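Local coordinates for protein racemase (Pseudovibrio sp. JE062, PDB 3NZG) that is a putative racemase of the enolase superfamily whose barrel domain binds a magnesium ion, at residues 212-217 against 237-242; 233-238 against 257-262; 247-252 against 279-284; 271-276 against 301-306. All blocks are in the same frame, centred on the assembly; numbering follows the deposited sequence.

Contact 1 (212-217 against 237-242). With MG (magnesium ion), chain Q.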
# COMPACT_ATOMS: atom_id res chain seq x y z
N TYR D 212 31.90 -8.92 -4.87
CA TYR D 212 31.84 -9.20 -6.30
C TYR D 212 32.36 -8.06 -7.17
O TYR D 212 32.37 -8.15 -8.40
CB TYR D 212 30.41 -9.58 -6.70
CG TYR D 212 29.93 -10.86 -6.04
CD1 TYR D 212 30.07 -12.09 -6.66
CD2 TYR D 212 29.37 -10.84 -4.76
CE1 TYR D 212 29.67 -13.27 -6.04
CE2 TYR D 212 28.96 -12.01 -4.12
CZ TYR D 212 29.12 -13.23 -4.77
OH TYR D 212 28.74 -14.39 -4.15
N LEU D 213 32.80 -6.98 -6.53
CA LEU D 213 33.35 -5.83 -7.25
C LEU D 213 32.52 -5.31 -8.42
O LEU D 213 33.05 -5.05 -9.51
CB LEU D 213 34.79 -6.15 -7.70
CG LEU D 213 35.77 -6.32 -6.53
CD1 LEU D 213 37.15 -6.74 -7.03
CD2 LEU D 213 35.85 -5.02 -5.75
N TYR D 214 31.22 -5.16 -8.19
CA TYR D 214 30.29 -4.62 -9.18
C TYR D 214 30.42 -5.20 -10.58
O TYR D 214 30.40 -4.46 -11.56
CB TYR D 214 30.47 -3.09 -9.23
CG TYR D 214 30.36 -2.42 -7.87
CD1 TYR D 214 29.12 -2.19 -7.29
CD2 TYR D 214 31.50 -2.07 -7.15
CE1 TYR D 214 29.00 -1.63 -6.02
CE2 TYR D 214 31.40 -1.51 -5.87
CZ TYR D 214 30.14 -1.30 -5.31
OH TYR D 214 30.02 -0.77 -4.05
N ARG D 215 30.55 -6.51 -10.70
CA ARG D 215 30.68 -7.12 -12.02
C ARG D 215 29.34 -7.44 -12.69
O ARG D 215 29.31 -7.82 -13.85
CB ARG D 215 31.53 -8.40 -11.94
CG ARG D 215 30.88 -9.54 -11.19
CD ARG D 215 31.84 -10.71 -10.92
NE ARG D 215 32.18 -11.49 -12.11
CZ ARG D 215 33.26 -11.29 -12.88
NH1 ARG D 215 34.11 -10.32 -12.59
NH2 ARG D 215 33.48 -12.09 -13.92
N PHE D 216 28.23 -7.27 -11.96
CA PHE D 216 26.91 -7.58 -12.52
C PHE D 216 25.98 -6.38 -12.73
O PHE D 216 26.12 -5.34 -12.09
CB PHE D 216 26.18 -8.57 -11.60
CG PHE D 216 26.94 -9.83 -11.32
CD1 PHE D 216 27.16 -10.77 -12.32
CD2 PHE D 216 27.39 -10.11 -10.03
CE1 PHE D 216 27.82 -11.97 -12.04
CE2 PHE D 216 28.04 -11.30 -9.74
CZ PHE D 216 28.26 -12.24 -10.75
N THR D 217 25.01 -6.54 -13.63
CA THR D 217 24.04 -5.49 -13.91
C THR D 217 22.61 -6.05 -14.01
O THR D 217 21.64 -5.29 -14.03
CB THR D 217 24.36 -4.74 -15.22
OG1 THR D 217 24.33 -5.65 -16.33
CG2 THR D 217 25.75 -4.09 -15.14
N ALA D 237 26.72 -10.88 0.37
CA ALA D 237 27.06 -10.67 -1.03
C ALA D 237 27.18 -9.16 -1.20
O ALA D 237 26.19 -8.43 -1.12
CB ALA D 237 25.97 -11.22 -1.95
N GLU D 238 28.41 -8.70 -1.42
CA GLU D 238 28.70 -7.28 -1.56
C GLU D 238 28.99 -6.87 -3.00
O GLU D 238 29.57 -7.63 -3.79
CB GLU D 238 29.90 -6.92 -0.67
CG GLU D 238 30.44 -5.50 -0.84
CD GLU D 238 31.73 -5.26 -0.05
OE1 GLU D 238 31.93 -5.90 1.01
OE2 GLU D 238 32.54 -4.40 -0.47
N ALA D 239 28.59 -5.65 -3.34
CA ALA D 239 28.82 -5.08 -4.66
C ALA D 239 28.43 -6.01 -5.79
O ALA D 239 29.22 -6.26 -6.70
CB ALA D 239 30.30 -4.67 -4.79
N THR D 240 27.20 -6.51 -5.74
CA THR D 240 26.69 -7.41 -6.77
C THR D 240 26.24 -6.60 -7.98
O THR D 240 26.72 -6.79 -9.10
CB THR D 240 25.50 -8.22 -6.23
OG1 THR D 240 24.56 -7.33 -5.61
CG2 THR D 240 25.97 -9.25 -5.22
N LEU D 241 25.31 -5.68 -7.76
CA LEU D 241 24.79 -4.84 -8.83
C LEU D 241 25.42 -3.44 -8.76
O LEU D 241 26.08 -3.10 -7.78
CB LEU D 241 23.27 -4.75 -8.72
CG LEU D 241 22.54 -6.08 -8.93
CD1 LEU D 241 21.06 -5.95 -8.52
CD2 LEU D 241 22.65 -6.51 -10.39
N GLN D 242 25.21 -2.65 -9.80
CA GLN D 242 25.76 -1.30 -9.83
C GLN D 242 25.27 -0.51 -8.62
O GLN D 242 24.13 -0.68 -8.17
CB GLN D 242 25.37 -0.61 -11.14
CG GLN D 242 25.90 -1.35 -12.36
CD GLN D 242 27.36 -1.75 -12.20
OE1 GLN D 242 27.69 -2.94 -12.10
NE2 GLN D 242 28.25 -0.76 -12.16
MG MG Q . 34.05 -3.54 -1.69
O HOH W 1 22.89 -3.02 -11.77
O HOH W 2 33.41 -3.68 -3.51

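Contact 2 (233-238 against 257-262). With MG (magnesium ion), chain Q.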
# COMPACT_ATOMS: atom_id res chain seq x y z
N GLU D 233 26.69 -21.15 2.78
CA GLU D 233 26.40 -20.34 3.96
C GLU D 233 27.26 -19.08 4.06
O GLU D 233 27.75 -18.74 5.15
CB GLU D 233 26.60 -21.17 5.23
CG GLU D 233 25.95 -22.55 5.20
CD GLU D 233 26.31 -23.37 6.43
OE1 GLU D 233 25.91 -22.98 7.55
OE2 GLU D 233 26.99 -24.41 6.27
N LEU D 234 27.46 -18.38 2.95
CA LEU D 234 28.27 -17.16 2.95
C LEU D 234 27.59 -16.09 3.82
O LEU D 234 26.36 -16.02 3.88
CB LEU D 234 28.44 -16.65 1.52
CG LEU D 234 29.00 -17.68 0.52
CD1 LEU D 234 29.05 -17.06 -0.86
CD2 LEU D 234 30.39 -18.14 0.96
N TYR D 235 28.39 -15.26 4.49
CA TYR D 235 27.83 -14.23 5.36
C TYR D 235 27.06 -13.16 4.58
O TYR D 235 25.95 -12.79 4.98
CB TYR D 235 28.92 -13.56 6.21
CG TYR D 235 28.34 -12.71 7.33
CD1 TYR D 235 28.18 -13.22 8.61
CD2 TYR D 235 27.91 -11.40 7.08
CE1 TYR D 235 27.59 -12.47 9.62
CE2 TYR D 235 27.32 -10.63 8.09
CZ TYR D 235 27.16 -11.17 9.36
OH TYR D 235 26.58 -10.43 10.37
N PHE D 236 27.64 -12.67 3.48
CA PHE D 236 26.95 -11.68 2.64
C PHE D 236 27.47 -11.60 1.20
O PHE D 236 28.50 -12.19 0.86
CB PHE D 236 26.96 -10.27 3.29
CG PHE D 236 28.31 -9.58 3.31
CD1 PHE D 236 29.08 -9.47 2.16
CD2 PHE D 236 28.77 -8.99 4.47
CE1 PHE D 236 30.29 -8.78 2.17
CE2 PHE D 236 29.99 -8.30 4.48
CZ PHE D 236 30.74 -8.20 3.33
N ALA D 237 26.72 -10.88 0.37
CA ALA D 237 27.06 -10.67 -1.03
C ALA D 237 27.18 -9.16 -1.20
O ALA D 237 26.19 -8.43 -1.12
CB ALA D 237 25.97 -11.22 -1.95
N GLU D 238 28.41 -8.70 -1.42
CA GLU D 238 28.70 -7.28 -1.56
C GLU D 238 28.99 -6.87 -3.00
O GLU D 238 29.57 -7.63 -3.79
CB GLU D 238 29.90 -6.92 -0.67
CG GLU D 238 30.44 -5.50 -0.84
CD GLU D 238 31.73 -5.26 -0.05
OE1 GLU D 238 31.93 -5.90 1.01
OE2 GLU D 238 32.54 -4.40 -0.47
N ARG D 257 18.13 -15.64 -0.58
CA ARG D 257 18.20 -15.71 0.87
C ARG D 257 19.59 -15.31 1.39
O ARG D 257 19.96 -15.64 2.51
CB ARG D 257 17.85 -17.12 1.36
CG ARG D 257 16.49 -17.62 0.89
CD ARG D 257 16.07 -18.93 1.54
NE ARG D 257 14.87 -19.48 0.91
CZ ARG D 257 14.08 -20.41 1.45
NH1 ARG D 257 14.36 -20.90 2.65
NH2 ARG D 257 13.02 -20.85 0.78
N SER D 258 20.35 -14.61 0.55
CA SER D 258 21.69 -14.15 0.95
C SER D 258 21.53 -12.77 1.58
O SER D 258 20.52 -12.10 1.36
CB SER D 258 22.62 -13.98 -0.27
OG SER D 258 22.79 -15.17 -1.00
N ARG D 259 22.50 -12.36 2.39
CA ARG D 259 22.45 -11.02 2.94
C ARG D 259 22.93 -10.18 1.76
O ARG D 259 23.92 -10.54 1.11
CB ARG D 259 23.43 -10.83 4.10
CG ARG D 259 22.99 -11.37 5.45
CD ARG D 259 23.83 -10.73 6.55
NE ARG D 259 23.56 -11.30 7.87
CZ ARG D 259 24.08 -12.44 8.31
NH1 ARG D 259 24.89 -13.14 7.54
NH2 ARG D 259 23.78 -12.87 9.53
N ILE D 260 22.25 -9.09 1.47
CA ILE D 260 22.67 -8.23 0.37
C ILE D 260 23.16 -6.93 0.98
O ILE D 260 22.46 -6.32 1.80
CB ILE D 260 21.49 -7.93 -0.60
CG1 ILE D 260 20.87 -9.24 -1.10
CG2 ILE D 260 21.99 -7.11 -1.80
CD1 ILE D 260 21.83 -10.15 -1.83
N CYS D 261 24.37 -6.52 0.60
CA CYS D 261 24.96 -5.28 1.11
C CYS D 261 24.75 -4.13 0.14
O CYS D 261 24.47 -4.32 -1.03
CB CYS D 261 26.47 -5.44 1.31
SG CYS D 261 26.98 -6.90 2.22
N GLY D 262 24.93 -2.92 0.66
CA GLY D 262 24.83 -1.74 -0.17
C GLY D 262 25.48 -0.55 0.50
O GLY D 262 25.93 -0.64 1.65
MG MG Q . 34.05 -3.54 -1.69
O HOH W 3 24.76 -14.15 2.13
O HOH W 4 25.32 -6.46 -3.01
O HOH W 2 33.41 -3.68 -3.51

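Contact 3 (247-252 against 279-284). With MG (magnesium ion), chain P.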
# COMPACT_ATOMS: atom_id res chain seq x y z
N SER D 247 16.77 -0.33 -6.88
CA SER D 247 15.63 -1.18 -7.16
C SER D 247 16.10 -2.60 -7.48
O SER D 247 15.42 -3.58 -7.18
CB SER D 247 14.78 -0.61 -8.32
OG SER D 247 15.57 -0.27 -9.45
N GLY D 248 17.28 -2.70 -8.09
CA GLY D 248 17.85 -4.00 -8.43
C GLY D 248 18.23 -4.79 -7.18
O GLY D 248 18.08 -6.01 -7.12
N HIS D 249 18.75 -4.10 -6.17
CA HIS D 249 19.10 -4.75 -4.93
C HIS D 249 17.83 -5.28 -4.27
O HIS D 249 17.82 -6.38 -3.70
CB HIS D 249 19.83 -3.78 -4.00
CG HIS D 249 21.23 -3.47 -4.43
ND1 HIS D 249 21.51 -2.72 -5.55
CD2 HIS D 249 22.42 -3.88 -3.94
CE1 HIS D 249 22.82 -2.67 -5.72
NE2 HIS D 249 23.40 -3.37 -4.76
N ALA D 250 16.76 -4.50 -4.34
CA ALA D 250 15.48 -4.91 -3.75
C ALA D 250 15.07 -6.25 -4.36
O ALA D 250 14.65 -7.17 -3.65
CB ALA D 250 14.41 -3.84 -4.04
N LYS D 251 15.20 -6.36 -5.68
CA LYS D 251 14.87 -7.60 -6.38
C LYS D 251 15.68 -8.76 -5.82
O LYS D 251 15.17 -9.85 -5.61
CB LYS D 251 15.17 -7.46 -7.87
CG LYS D 251 14.35 -6.42 -8.61
CD LYS D 251 12.95 -6.89 -8.87
CE LYS D 251 12.23 -5.94 -9.82
NZ LYS D 251 10.86 -6.41 -10.16
N LEU D 252 16.97 -8.51 -5.58
CA LEU D 252 17.83 -9.56 -5.04
C LEU D 252 17.37 -10.01 -3.67
O LEU D 252 17.31 -11.21 -3.39
CB LEU D 252 19.27 -9.07 -4.93
CG LEU D 252 20.14 -9.19 -6.17
CD1 LEU D 252 21.53 -8.65 -5.84
CD2 LEU D 252 20.22 -10.65 -6.62
N GLY D 279 16.37 0.01 -1.32
CA GLY D 279 17.24 -1.10 -1.66
C GLY D 279 16.88 -2.36 -0.87
O GLY D 279 17.17 -3.47 -1.31
N LYS D 280 16.27 -2.16 0.30
CA LYS D 280 15.88 -3.26 1.18
C LYS D 280 17.09 -4.09 1.63
O LYS D 280 16.93 -5.23 2.06
CB LYS D 280 14.89 -4.19 0.46
CG LYS D 280 13.58 -3.51 0.07
CD LYS D 280 12.56 -4.55 -0.38
CE LYS D 280 11.17 -3.93 -0.55
NZ LYS D 280 10.17 -4.97 -0.94
N VAL D 281 18.29 -3.52 1.54
CA VAL D 281 19.50 -4.29 1.89
C VAL D 281 19.59 -4.71 3.36
O VAL D 281 19.01 -4.08 4.23
CB VAL D 281 20.79 -3.52 1.49
CG1 VAL D 281 20.81 -3.32 -0.01
CG2 VAL D 281 20.86 -2.18 2.20
N HIS D 282 20.30 -5.81 3.62
CA HIS D 282 20.46 -6.32 4.99
C HIS D 282 21.60 -5.63 5.72
O HIS D 282 21.68 -5.70 6.94
CB HIS D 282 20.81 -7.82 5.01
CG HIS D 282 19.84 -8.70 4.29
ND1 HIS D 282 19.76 -8.75 2.92
CD2 HIS D 282 18.95 -9.60 4.76
CE1 HIS D 282 18.86 -9.65 2.57
NE2 HIS D 282 18.35 -10.18 3.67
N LEU D 283 22.48 -4.98 4.97
CA LEU D 283 23.65 -4.39 5.59
C LEU D 283 24.21 -3.19 4.83
O LEU D 283 24.36 -3.23 3.61
CB LEU D 283 24.70 -5.50 5.68
CG LEU D 283 26.03 -5.30 6.41
CD1 LEU D 283 26.48 -6.65 6.93
CD2 LEU D 283 27.07 -4.69 5.48
N LEU D 284 24.53 -2.13 5.56
CA LEU D 284 25.08 -0.90 4.98
C LEU D 284 26.60 -0.86 5.17
O LEU D 284 27.11 -1.26 6.22
CB LEU D 284 24.46 0.32 5.66
CG LEU D 284 22.95 0.47 5.51
CD1 LEU D 284 22.46 1.58 6.41
CD2 LEU D 284 22.61 0.74 4.05
MG MG P . 15.66 1.88 -10.47
O HOH W 5 16.82 2.34 -8.34
O HOH W 6 16.26 3.94 -11.17
O HOH W 7 13.68 2.79 -9.34
O HOH W 8 17.85 1.08 -11.05

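Contact 4 (271-276 against 301-306). With MG (magnesium ion), chain I.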
# COMPACT_ATOMS: atom_id res chain seq x y z
N GLU D 271 21.37 9.03 1.80
CA GLU D 271 21.53 7.94 0.83
C GLU D 271 21.37 6.61 1.59
O GLU D 271 20.77 5.66 1.08
CB GLU D 271 22.92 8.01 0.16
CG GLU D 271 23.06 9.13 -0.87
CD GLU D 271 24.41 9.13 -1.61
OE1 GLU D 271 25.20 8.17 -1.44
OE2 GLU D 271 24.67 10.09 -2.37
N ALA D 272 21.91 6.55 2.80
CA ALA D 272 21.81 5.33 3.61
C ALA D 272 20.34 4.93 3.83
O ALA D 272 19.99 3.76 3.74
CB ALA D 272 22.50 5.55 4.95
N GLU D 273 19.50 5.91 4.12
CA GLU D 273 18.08 5.66 4.34
C GLU D 273 17.42 5.08 3.10
O GLU D 273 16.57 4.19 3.20
CB GLU D 273 17.37 6.95 4.76
CG GLU D 273 15.85 6.89 4.64
CD GLU D 273 15.17 8.15 5.15
OE1 GLU D 273 15.80 9.24 5.11
OE2 GLU D 273 14.00 8.07 5.58
N GLU D 274 17.81 5.58 1.93
CA GLU D 274 17.24 5.11 0.67
C GLU D 274 17.65 3.65 0.43
O GLU D 274 16.85 2.84 -0.03
CB GLU D 274 17.72 6.01 -0.48
CG GLU D 274 16.79 6.03 -1.69
CD GLU D 274 17.28 6.97 -2.79
OE1 GLU D 274 17.51 8.16 -2.48
OE2 GLU D 274 17.41 6.53 -3.95
N TRP D 275 18.89 3.31 0.76
CA TRP D 275 19.35 1.93 0.60
C TRP D 275 18.51 1.02 1.49
O TRP D 275 18.14 -0.07 1.10
CB TRP D 275 20.82 1.78 1.00
CG TRP D 275 21.78 2.13 -0.09
CD1 TRP D 275 22.40 3.32 -0.28
CD2 TRP D 275 22.24 1.26 -1.13
NE1 TRP D 275 23.22 3.26 -1.38
CE2 TRP D 275 23.15 2.00 -1.92
CE3 TRP D 275 21.97 -0.07 -1.47
CZ2 TRP D 275 23.79 1.45 -3.03
CZ3 TRP D 275 22.61 -0.62 -2.58
CH2 TRP D 275 23.52 0.14 -3.35
N ILE D 276 18.21 1.49 2.69
CA ILE D 276 17.40 0.72 3.63
C ILE D 276 15.98 0.52 3.14
O ILE D 276 15.51 -0.61 3.02
CB ILE D 276 17.31 1.41 5.00
CG1 ILE D 276 18.65 1.31 5.74
CG2 ILE D 276 16.20 0.79 5.83
CD1 ILE D 276 18.71 2.24 6.94
N THR D 301 23.75 4.11 11.91
CA THR D 301 23.65 2.84 12.60
C THR D 301 22.43 2.75 13.50
O THR D 301 21.76 1.73 13.52
CB THR D 301 24.92 2.52 13.42
OG1 THR D 301 26.07 2.65 12.58
CG2 THR D 301 24.85 1.09 13.94
N GLU D 302 22.12 3.81 14.24
CA GLU D 302 20.95 3.77 15.10
C GLU D 302 19.70 3.62 14.21
O GLU D 302 18.74 2.92 14.57
CB GLU D 302 20.87 5.02 15.99
CG GLU D 302 22.07 5.15 16.94
CD GLU D 302 21.87 6.17 18.05
OE1 GLU D 302 21.19 7.19 17.82
OE2 GLU D 302 22.42 5.97 19.16
N MSE D 303 19.72 4.25 13.04
CA MSE D 303 18.60 4.14 12.11
C MSE D 303 18.57 2.71 11.57
O MSE D 303 17.51 2.09 11.50
CB MSE D 303 18.74 5.12 10.94
CG MSE D 303 17.77 4.84 9.80
SE MSE D 303 17.81 6.18 8.37
CE MSE D 303 19.52 5.74 7.57
N ALA D 304 19.73 2.19 11.19
CA ALA D 304 19.82 0.84 10.65
C ALA D 304 19.28 -0.21 11.63
O ALA D 304 18.54 -1.11 11.24
CB ALA D 304 21.28 0.51 10.30
N THR D 305 19.65 -0.08 12.90
CA THR D 305 19.21 -1.01 13.93
C THR D 305 17.68 -1.04 14.04
O THR D 305 17.07 -2.10 14.17
CB THR D 305 19.80 -0.64 15.30
OG1 THR D 305 21.21 -0.89 15.30
CG2 THR D 305 19.13 -1.47 16.42
N ALA D 306 17.07 0.14 14.02
CA ALA D 306 15.62 0.23 14.13
C ALA D 306 14.95 -0.48 12.96
O ALA D 306 13.80 -0.92 13.07
CB ALA D 306 15.17 1.70 14.20
MG MG I . 12.00 -1.83 14.44
O HOH W 9 11.99 -0.20 15.92
O HOH W 10 10.38 -0.43 13.05
O HOH W 11 10.04 -2.83 15.66
O HOH W 12 13.31 -3.23 16.03

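Contact 1 (212-217 against 237-242)
Tyr214 lays its ring over the methyl group of Ala239, and its side chain can be followed outward from the backbone. CB leaves with CG anti to the carbonyl carbon (chi1 -53°), which swings the ring across the 237-242 segment. CG has the Ala239 methyl as its nearest partner, while CD1 brings the ring edge to Leu241 O at 3.2 Å, in plane. Further out, CE1 also reaches Ala239 CA, and CZ is 3.4 Å from Ala239 CB. This CH-pi contact is close and central: Ala239 CB stands 3.3 Å from the Tyr214 ring centroid, 9° off the normal. Alanine suits the place because a methyl fits beneath a ring so near the backbone. At the tip, OH is hydrogen-bonded to Glu264.

The backbones are tied by Tyr212 N to Glu238 O (2.9 Å) and by Tyr214 N to Ala239 O (2.7 Å). Trp67 of a second subunit meets the Tyr214 ring edge-to-face. Beside all this, Glu238 OE2 binds magnesium at 2.1 Å together with Asp211 and Glu264, the three-carboxylate metal site at the C-terminal ends of barrel strands that is characteristic of the enolase superfamily.

Contact 2 (233-238 against 257-262)
Arg259 and Tyr235 make the charged and aromatic part of this contact. The guanidinium lies flat on one face of the phenol ring, planes 13° apart, with Arg259 CZ 3.7 Å from the ring centroid: a stacked cation-pi pair. NH1 stands above the middle of the ring and at the same time donates to Tyr235 O at 2.8 Å, in the carbonyl plane and on a lone pair. One residue thus offers both a face and a carbonyl, which together fix the rotation of the guanidinium. Arginine suits this because its extended chain from CG to NE can run past the carbonyl to the ring. NH2 turns to Asp218 of a third subunit in a salt bridge, and Tyr235 OH bonds to Gln310.

Backbone bonds come next. Ala237 N donates to Arg259 O (2.9 Å), and Cys261 N to Ala237 O (3.1 Å), the pattern of a single parallel bridge between Ala237 and Ile260. It joins two successive strands of the (beta/alpha) barrel, with helix 246-255 on the crossover between them. Water adds two links: one molecule donates to Leu234 O and accepts from Arg259 N, while another donates to both Ala237 O and Cys261 O.

The sulfur-aromatic contact lies toward the barrel interior. Cys261 SG sits over one face of the Phe236 ring, 3.4 Å from its centroid but displaced toward CG, which it approaches to 3.2 Å. Phe236 holds CG between its backbone N and carbonyl carbon (chi1 71°), turning that face to the compact thiol.

Contact 3 (247-252 against 279-284)
His249 turns its imidazole beside Val281, whose CG1 methyl comes up obliquely, and packs edge-to-face with the indole of Trp275. At the ring's polar side, ND1 is hydrogen-bonded to Asp245 O, one turn back along the chain, and this holds the ring's rotation. Histidine suits the position by giving a flat ring that can pack on its neighbours while ND1 serves the carbonyl. Nearer the backbone, His249 CB lies 4.1 Å from Val281 CG1.

Gly279 brings the backbones together: its CA is 4.7 Å from that of Ala250, and its carbonyl O faces the helix. Ala250 CA makes a CA-H...O contact with Gly279 O at 3.3 Å, whereas Ala250 N, at a similar distance, is too poorly aligned to count as a bond. Two small residues allow such a close approach. Lys280 then leaves helix 268-279 with positive phi, and its extended chain passes the Ala250 methyl, with Lys280 CD 4.2 Å from Ala250 CB. Beyond that, its amino group forms a salt bridge with Glu254 on helix 246-255.

At the N-terminal end of segment 247-252, Ser247 OG binds a magnesium ion at 2.4 Å. Four waters also bind the ion, and one of them accepts from Ser247 N; Ala306 O of a fourth subunit completes six ligands, so the ion links two subunits. The contact as a whole belongs to the outer layer of a (beta/alpha) barrel, where helix 246-255 meets the end of helix 268-279 as the chain turns into strand 283-284.

Contact 4 (271-276 against 301-306)
Two neighbouring helices of the barrel's outer layer, 268-279 and 293-306, are joined here chiefly through Met303, which reaches across to Ala272, Glu273 and Ile276. Their short segments run nearly parallel, 14° apart, with axes 10.6 Å from each other. At that spacing a long, flexible side chain is well suited to bridge the gap. Met303, present as selenomethionine, sends CG anti to the backbone N (chi1 168°) and then bends at chi3 (72°), so that its end methyl folds onto helix 268-279.

The selenium lies alongside Glu273, with Met303 SE 3.7 Å from Glu273 CB. CE goes deeper, 3.5 Å from Glu273 N, and touches the methyl of Ala272 at 4.0 Å. Alanine leaves the helix surface low enough to receive it. Glu273 gives only the backbone and carbon base of its side chain to this contact.

Such parallel neighbours follow from the repeating beta-alpha order of a barrel: strand 283-284 lies between the two helices in sequence, and Ile276 also packs on its Leu284, while Ala304 rests on Val311 of the next strand.

Ile276 supplies the second bridge. Its CD1 meets Met303 CE at 3.6 Å, the two side chains crossing at a slant, and also approaches Ala304 CA at 4.1 Å, where a small residue leaves the backbone accessible. At the helix end, Ala306 O binds a magnesium ion at 2.4 Å, its share of a site to which Ser247 of a third subunit also contributes.

From the N terminus, contact 1 closes first, bringing 212-217 to 237-242 around helix 219-228. Contact 2 shares Ala237 and Glu238 with it and closes the next loop, around helix 246-255. Contact 3 opens within that loop, at 247-252, and ends beyond it at 279-284, so contacts 2 and 3 cross; a probable hydrogen bond from His282 N to Ile260 O joins their segments just ahead of strands 261-262 and 283-284. Contact 4 starts before contact 3 closes and crosses it, with Gly279 N probably hydrogen-bonded to Glu274 O. Contacts 1 and 3 are in series but touch where Leu241 meets Gly248. None nests: the loops overlap stepwise round the barrel, tying successive strands and helices together.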